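Putative dioxygenase (1H-3-hydroxy-4-oxoquinaldine 2,4-dioxygenase) (Mycobacteroides abscessus subsp. abscessus, PDB 6RA3) cleaves the ring of the Pseudomonas quinolone signal with molecular oxygen, giving N-octanoylanthranilate and carbon monoxide and so helping to degrade this quorum-sensing molecule. Local coordinates at residues L103-A106 and D107-A111; G67-I71 and D72-A76; I123-P126 and A127-E130. All coordinates share one frame; numbering follows the deposited sequence.

Contact 1. Residues L103-A106 and D107-A111; sequences LEIA and DRLGA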
loop_
_atom_site.group_PDB
_atom_site.type_symbol
_atom_site.label_atom_id
_atom_site.label_comp_id
_atom_site.label_asym_id
_atom_site.label_seq_id
_atom_site.Cartn_x
_atom_site.Cartn_y
_atom_site.Cartn_z
ATOM N N LEU A 103 -26.144 7.772 -10.516
ATOM C CA LEU A 103 -27.433 8.440 -10.718
ATOM C C LEU A 103 -28.216 8.537 -9.414
ATOM O O LEU A 103 -28.888 9.543 -9.154
ATOM C CB LEU A 103 -28.218 7.700 -11.796
ATOM C CG LEU A 103 -27.454 7.689 -13.124
ATOM C CD1 LEU A 103 -28.027 6.717 -14.125
ATOM C CD2 LEU A 103 -27.460 9.100 -13.708
ATOM N N GLU A 104 -28.116 7.520 -8.561
ATOM C CA GLU A 104 -28.731 7.623 -7.249
ATOM C C GLU A 104 -28.115 8.767 -6.475
ATOM O O GLU A 104 -28.831 9.538 -5.826
ATOM C CB GLU A 104 -28.588 6.290 -6.485
ATOM C CG GLU A 104 -29.192 6.297 -5.081
ATOM C CD GLU A 104 -30.697 6.589 -5.069
ATOM O OE1 GLU A 104 -31.357 6.301 -6.086
ATOM O OE2 GLU A 104 -31.213 7.103 -4.044
ATOM N N ILE A 105 -26.781 8.904 -6.537
ATOM C CA ILE A 105 -26.119 10.014 -5.842
ATOM C C ILE A 105 -26.590 11.349 -6.418
ATOM O O ILE A 105 -26.857 12.307 -5.677
ATOM C CB ILE A 105 -24.584 9.884 -5.926
ATOM C CG1 ILE A 105 -24.084 8.630 -5.179
ATOM C CG2 ILE A 105 -23.904 11.158 -5.383
ATOM C CD1 ILE A 105 -22.661 8.158 -5.600
ATOM N N ALA A 106 -26.671 11.446 -7.748
ATOM C CA ALA A 106 -27.142 12.697 -8.348
ATOM C C ALA A 106 -28.545 13.033 -7.871
ATOM O O ALA A 106 -28.850 14.198 -7.590
ATOM C CB ALA A 106 -27.114 12.611 -9.864
ATOM N N ASP A 107 -29.407 12.019 -7.738
ATOM C CA ASP A 107 -30.789 12.266 -7.342
ATOM C C ASP A 107 -30.877 12.700 -5.888
ATOM O O ASP A 107 -31.731 13.521 -5.526
ATOM C CB ASP A 107 -31.624 11.008 -7.564
ATOM C CG ASP A 107 -33.111 11.258 -7.400
ATOM O OD1 ASP A 107 -33.540 12.427 -7.526
ATOM O OD2 ASP A 107 -33.845 10.276 -7.130
ATOM N N ARG A 108 -30.006 12.163 -5.032
ATOM C CA ARG A 108 -30.127 12.475 -3.615
ATOM C C ARG A 108 -29.673 13.889 -3.291
ATOM O O ARG A 108 -30.194 14.503 -2.352
ATOM C CB ARG A 108 -29.326 11.465 -2.799
ATOM C CG ARG A 108 -29.888 10.060 -2.859
ATOM C CD ARG A 108 -29.133 9.128 -1.943
ATOM N NE ARG A 108 -29.718 7.790 -2.000
ATOM C CZ ARG A 108 -29.504 6.845 -1.099
ATOM N NH1 ARG A 108 -28.710 7.094 -0.074
ATOM N NH2 ARG A 108 -30.079 5.659 -1.233
ATOM N N LEU A 109 -28.690 14.410 -4.013
ATOM C CA LEU A 109 -28.017 15.637 -3.596
ATOM C C LEU A 109 -28.435 16.868 -4.387
ATOM O O LEU A 109 -28.243 17.994 -3.903
ATOM C CB LEU A 109 -26.501 15.470 -3.722
ATOM C CG LEU A 109 -25.887 14.396 -2.835
ATOM C CD1 LEU A 109 -24.425 14.206 -3.200
ATOM C CD2 LEU A 109 -26.065 14.733 -1.375
ATOM N N GLY A 110 -28.964 16.677 -5.589
ATOM C CA GLY A 110 -29.428 17.770 -6.411
ATOM C C GLY A 110 -28.348 18.233 -7.363
ATOM O O GLY A 110 -27.176 17.847 -7.270
ATOM N N ALA A 111 -28.769 19.099 -8.293
ATOM C CA ALA A 111 -27.946 19.512 -9.424
ATOM C C ALA A 111 -26.968 20.630 -9.085
ATOM O O ALA A 111 -26.063 20.891 -9.885
ATOM C CB ALA A 111 -28.840 19.956 -10.586
#
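The last turns of helix 99-109, the crossover helix of the beta-alpha-beta unit built from strands 90-95 and 116-120, bring Glu104 and Arg108 together one turn apart. The salt bridge runs through a single carboxylate oxygen: Arg108 NE lies 2.6 Å from Glu104 OE2, and its N-H points almost straight at the oxygen (175°). The oxygen receives it on the anti lone pair, away from its partner OE1, and sits in the guanidinium plane at the edge. Arg108 NH2 adds a weak second bond to the same OE2 at 3.4 Å. OE2 alone serves Arg108 while OE1 is taken by Arg200; the carboxylate and guanidinium planes stand 88° apart. CG of Glu104 stands opposite its backbone N (chi1 179°), and the bend at the next bond turns the carboxylate along the helix toward Arg108, which reaches it with its chain extended from CG to NE. Asp107 OD2 also pairs with Arg200, whose charge probably offsets the repulsion between the two acids.

Ile105 and Leu109 run side by side, with Ile105 CG2 3.8 Å from Leu109 CD1. Both touch Phe90 of strand 90-95, and Ile105 wedges between it and helix 71-84; Leu103 and Ala106 face strand 116-120. Backbone bonds continue to the helix end: Asp107 N to Leu103 O at 2.9 Å, Leu109 N to Ile105 O at 3.2 Å, and finally Gly110 N to Ala106 O, also 3.2 Å. Gly110 then leaves the helix with positive phi. Apolar residues against sheet and neighbouring helix, with a charged i to i+4 pair on the flank beside helix 71-84, are what one expects of an amphipathic crossover helix in the alpha/beta hydrolase fold.

Contact 2. Residues G67-I71 and D72-A76; sequences GDFGI and DEMAA
Glu73 keeps its CG beside its own backbone N (chi1 -76°) and then bends at chi2 (68°), and this curl carries its carboxylate back past the start of helix 71-84 to Gly70. There OE1 accepts the Gly70 N-H at 3.0 Å in a nearly straight bond (172°), met on the anti side and somewhat out of the carboxylate plane. On the way, Glu73 CB and CG both lie 3.8 Å from Phe69 CB.

Gly70 stands at the N-cap, and its carbonyl opens the helical ladder: Met74 N reaches Gly70 O at 3.0 Å, while Glu73 N makes only a weak bond to it. Ala75 N to Ile71 O, 3.0 Å, follows. The Met74 side chain stays close to the Gly70 carbonyl, with SD 3.6 Å from Gly70 O, and its CG comes 4.0 Å from Phe69 CE2 at the ring edge; the two side chains run roughly at right angles. The ring of Trp31 meets that of Phe69, the planes only slightly inclined, and also touches Met74. An N3 glutamate reaching back to the N-cap N-H is one half of a capping box; the other half would need a side chain at the N-cap, which Gly70 lacks.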
loop_
_atom_site.group_PDB
_atom_site.type_symbol
_atom_site.label_atom_id
_atom_site.label_comp_id
_atom_site.label_asym_id
_atom_site.label_seq_id
_atom_site.Cartn_x
_atom_site.Cartn_y
_atom_site.Cartn_z
ATOM N N GLY A 67 -21.472 -7.562 4.836
ATOM C CA GLY A 67 -22.911 -7.691 4.762
ATOM C C GLY A 67 -23.438 -7.288 3.396
ATOM O O GLY A 67 -22.861 -6.443 2.693
ATOM N N ASP A 68 -24.564 -7.895 3.033
ATOM C CA ASP A 68 -25.154 -7.705 1.721
ATOM C C ASP A 68 -25.515 -6.238 1.506
ATOM O O ASP A 68 -25.928 -5.528 2.420
ATOM C CB ASP A 68 -26.401 -8.582 1.580
ATOM C CG ASP A 68 -26.728 -8.898 0.138
ATOM O OD1 ASP A 68 -25.812 -8.866 -0.717
ATOM O OD2 ASP A 68 -27.906 -9.175 -0.137
ATOM N N PHE A 69 -25.375 -5.794 0.270
ATOM C CA PHE A 69 -25.548 -4.385 -0.040
ATOM C C PHE A 69 -25.825 -4.264 -1.530
ATOM O O PHE A 69 -25.533 -5.170 -2.309
ATOM C CB PHE A 69 -24.297 -3.573 0.357
ATOM C CG PHE A 69 -23.088 -3.808 -0.545
ATOM C CD1 PHE A 69 -22.157 -4.799 -0.245
ATOM C CD2 PHE A 69 -22.883 -3.018 -1.682
ATOM C CE1 PHE A 69 -21.055 -5.023 -1.074
ATOM C CE2 PHE A 69 -21.796 -3.233 -2.517
ATOM C CZ PHE A 69 -20.870 -4.231 -2.216
ATOM N N GLY A 70 -26.339 -3.114 -1.920
ATOM C CA GLY A 70 -26.474 -2.771 -3.331
ATOM C C GLY A 70 -26.366 -1.277 -3.549
ATOM O O GLY A 70 -25.574 -0.594 -2.883
ATOM N N ILE A 71 -27.189 -0.755 -4.465
ATOM C CA ILE A 71 -26.958 0.600 -4.978
ATOM C C ILE A 71 -27.222 1.656 -3.905
ATOM O O ILE A 71 -26.477 2.641 -3.799
ATOM C CB ILE A 71 -27.787 0.813 -6.263
ATOM C CG1 ILE A 71 -27.238 -0.107 -7.354
ATOM C CG2 ILE A 71 -27.686 2.228 -6.761
ATOM C CD1 ILE A 71 -28.209 -0.398 -8.479
ATOM N N ASP A 72 -28.258 1.474 -3.077
ATOM C CA ASP A 72 -28.502 2.423 -1.989
ATOM C C ASP A 72 -27.270 2.611 -1.097
ATOM O O ASP A 72 -26.959 3.741 -0.679
ATOM C CB ASP A 72 -29.691 1.965 -1.142
ATOM C CG ASP A 72 -31.024 2.138 -1.864
ATOM O OD1 ASP A 72 -31.091 2.996 -2.775
ATOM O OD2 ASP A 72 -31.994 1.422 -1.520
ATOM N N GLU A 73 -26.571 1.507 -0.782
ATOM C CA GLU A 73 -25.381 1.562 0.066
ATOM C C GLU A 73 -24.195 2.178 -0.684
ATOM O O GLU A 73 -23.420 2.941 -0.108
ATOM C CB GLU A 73 -25.025 0.154 0.567
ATOM C CG GLU A 73 -25.913 -0.369 1.671
ATOM C CD GLU A 73 -27.346 -0.645 1.209
ATOM O OE1 GLU A 73 -27.520 -1.137 0.068
ATOM O OE2 GLU A 73 -28.293 -0.347 1.979
ATOM N N MET A 74 -24.027 1.844 -1.955
ATOM C CA MET A 74 -22.923 2.410 -2.722
ATOM C C MET A 74 -23.014 3.936 -2.756
ATOM O O MET A 74 -22.006 4.633 -2.592
ATOM C CB MET A 74 -22.927 1.805 -4.124
ATOM C CG MET A 74 -22.462 0.343 -4.158
ATOM S SD MET A 74 -23.142 -0.589 -5.544
ATOM C CE MET A 74 -21.791 -0.576 -6.692
ATOM N N ALA A 75 -24.230 4.463 -2.876
ATOM C CA ALA A 75 -24.488 5.894 -2.883
ATOM C C ALA A 75 -24.412 6.512 -1.494
ATOM O O ALA A 75 -23.893 7.625 -1.332
ATOM C CB ALA A 75 -25.869 6.154 -3.481
ATOM N N ALA A 76 -24.935 5.826 -0.483
ATOM C CA ALA A 76 -24.856 6.358 0.863
ATOM C C ALA A 76 -23.405 6.425 1.321
ATOM O O ALA A 76 -23.036 7.346 2.049
ATOM C CB ALA A 76 -25.681 5.507 1.835
#

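Contact 3. Residues I123-P126 and A127-E130; sequences IMTP and APRE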
loop_
_atom_site.group_PDB
_atom_site.type_symbol
_atom_site.label_atom_id
_atom_site.label_comp_id
_atom_site.label_asym_id
_atom_site.label_seq_id
_atom_site.Cartn_x
_atom_site.Cartn_y
_atom_site.Cartn_z
ATOM N N ILE A 123 -25.303 -0.291 -20.267
ATOM C CA ILE A 123 -26.368 -0.710 -21.187
ATOM C C ILE A 123 -27.595 0.168 -20.969
ATOM O O ILE A 123 -28.197 0.172 -19.888
ATOM C CB ILE A 123 -26.676 -2.209 -20.990
ATOM C CG1 ILE A 123 -25.506 -3.076 -21.465
ATOM C CG2 ILE A 123 -27.940 -2.644 -21.710
ATOM C CD1 ILE A 123 -25.169 -2.932 -22.936
ATOM N N MET A 124 -27.971 0.938 -21.999
ATOM C CA MET A 124 -29.045 1.908 -21.839
ATOM C C MET A 124 -30.412 1.353 -22.237
ATOM O O MET A 124 -31.440 1.913 -21.831
ATOM C CB MET A 124 -28.719 3.168 -22.650
ATOM C CG MET A 124 -27.598 4.028 -22.026
ATOM S SD MET A 124 -28.143 4.864 -20.512
ATOM C CE MET A 124 -26.526 5.351 -19.867
ATOM N N THR A 125 -30.440 0.265 -23.005
ATOM C CA THR A 125 -31.665 -0.484 -23.279
ATOM C C THR A 125 -32.141 -1.212 -22.020
ATOM O O THR A 125 -31.440 -1.246 -21.005
ATOM C CB THR A 125 -31.412 -1.504 -24.392
ATOM O OG1 THR A 125 -30.379 -2.414 -23.990
ATOM C CG2 THR A 125 -30.988 -0.830 -25.684
ATOM N N PRO A 126 -33.337 -1.814 -22.051
ATOM C CA PRO A 126 -33.650 -2.846 -21.053
ATOM C C PRO A 126 -32.683 -4.018 -21.165
ATOM O O PRO A 126 -32.076 -4.273 -22.214
ATOM C CB PRO A 126 -35.092 -3.253 -21.392
ATOM C CG PRO A 126 -35.690 -2.019 -22.034
ATOM C CD PRO A 126 -34.537 -1.411 -22.818
ATOM N N ALA A 127 -32.532 -4.732 -20.056
ATOM C CA ALA A 127 -31.552 -5.802 -19.990
ATOM C C ALA A 127 -31.811 -6.851 -21.074
ATOM O O ALA A 127 -32.852 -7.531 -21.035
ATOM C CB ALA A 127 -31.572 -6.460 -18.610
ATOM N N PRO A 128 -30.904 -7.035 -22.030
ATOM C CA PRO A 128 -31.027 -8.184 -22.932
ATOM C C PRO A 128 -31.124 -9.479 -22.141
ATOM O O PRO A 128 -30.595 -9.599 -21.033
ATOM C CB PRO A 128 -29.741 -8.127 -23.766
ATOM C CG PRO A 128 -29.333 -6.686 -23.715
ATOM C CD PRO A 128 -29.741 -6.191 -22.365
ATOM N N ARG A 129 -31.804 -10.471 -22.724
ATOM C CA ARG A 129 -32.006 -11.713 -21.993
ATOM C C ARG A 129 -30.728 -12.533 -21.896
ATOM O O ARG A 129 -30.621 -13.378 -21.004
ATOM C CB ARG A 129 -33.109 -12.552 -22.638
ATOM C CG ARG A 129 -34.461 -11.863 -22.695
ATOM C CD ARG A 129 -34.971 -11.516 -21.313
ATOM N NE ARG A 129 -35.083 -12.690 -20.452
ATOM C CZ ARG A 129 -35.255 -12.631 -19.134
ATOM N NH1 ARG A 129 -35.321 -11.447 -18.522
ATOM N NH2 ARG A 129 -35.344 -13.753 -18.421
ATOM N N GLU A 130 -29.774 -12.320 -22.800
ATOM C CA GLU A 130 -28.474 -12.959 -22.652
ATOM C C GLU A 130 -27.753 -12.425 -21.417
ATOM O O GLU A 130 -27.163 -13.190 -20.651
ATOM C CB GLU A 130 -27.636 -12.728 -23.911
ATOM C CG GLU A 130 -27.077 -13.991 -24.529
ATOM C CD GLU A 130 -25.903 -13.711 -25.446
ATOM O OE1 GLU A 130 -25.087 -12.833 -25.089
ATOM O OE2 GLU A 130 -25.796 -14.367 -26.514
#
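Ala127 continues a linker in roughly polyproline II conformation out of Pro126, in the loop that leads from strand 116-120 of the alpha/beta hydrolase fold to helix 129-137. That helix is the first of several lying between strands 116-120 and 209-214, where members of this fold commonly carry their helical cap. The methyl of Ala127 points away from the preceding residues.

Pro128 comes next, at the N-cap just before the helix begins at Arg129, and makes the side-chain contacts with the residues before it. Its ring carbon CD is the touching atom. Pro126 O is closest, 3.0 Å from Pro128 CD; Ile123 CG2 approaches CD obliquely at 4.0 Å, and Thr125 OG1 lies 4.2 Å off, the two side chains crossing at about a right angle. Ile123 is also a neighbour of the active site, its side chain about 5 Å from that of His97, assigned to substrate binding, and about 6 Å from that of His246, the probable proton donor/acceptor.

The nitrogen of Pro128 has no hydrogen to offer Pro126 O. That carbonyl instead takes the hydroxyl of Thr125, placed between backbone N and carbonyl carbon (chi1 60°): OG1 donates to Pro126 O at 3.1 Å from above the carbonyl plane.

In the fold
Contacts 1 and 2 are both partly buried and meet directly, since helices 99-109 and 71-84 pack together: Ile105 and Glu104 press on the CB of Ala75, and Arg108 reaches over to Asp72 in a long, weak ion pair. Contact 3 stays apart at the surface, its nearest atoms about 6 Å from contact 1 and about 11 Å from contact 2. The chemistry follows the place in the fold. Contact 1 finishes a helix with a charged pair beside helix 71-84 and apolar packing toward the sheet; contact 2 starts one with a carboxylate on a backbone N-H; contact 3, leading into a helix through prolines, has few van der Waals touches and a hydroxyl-to-carbonyl bond.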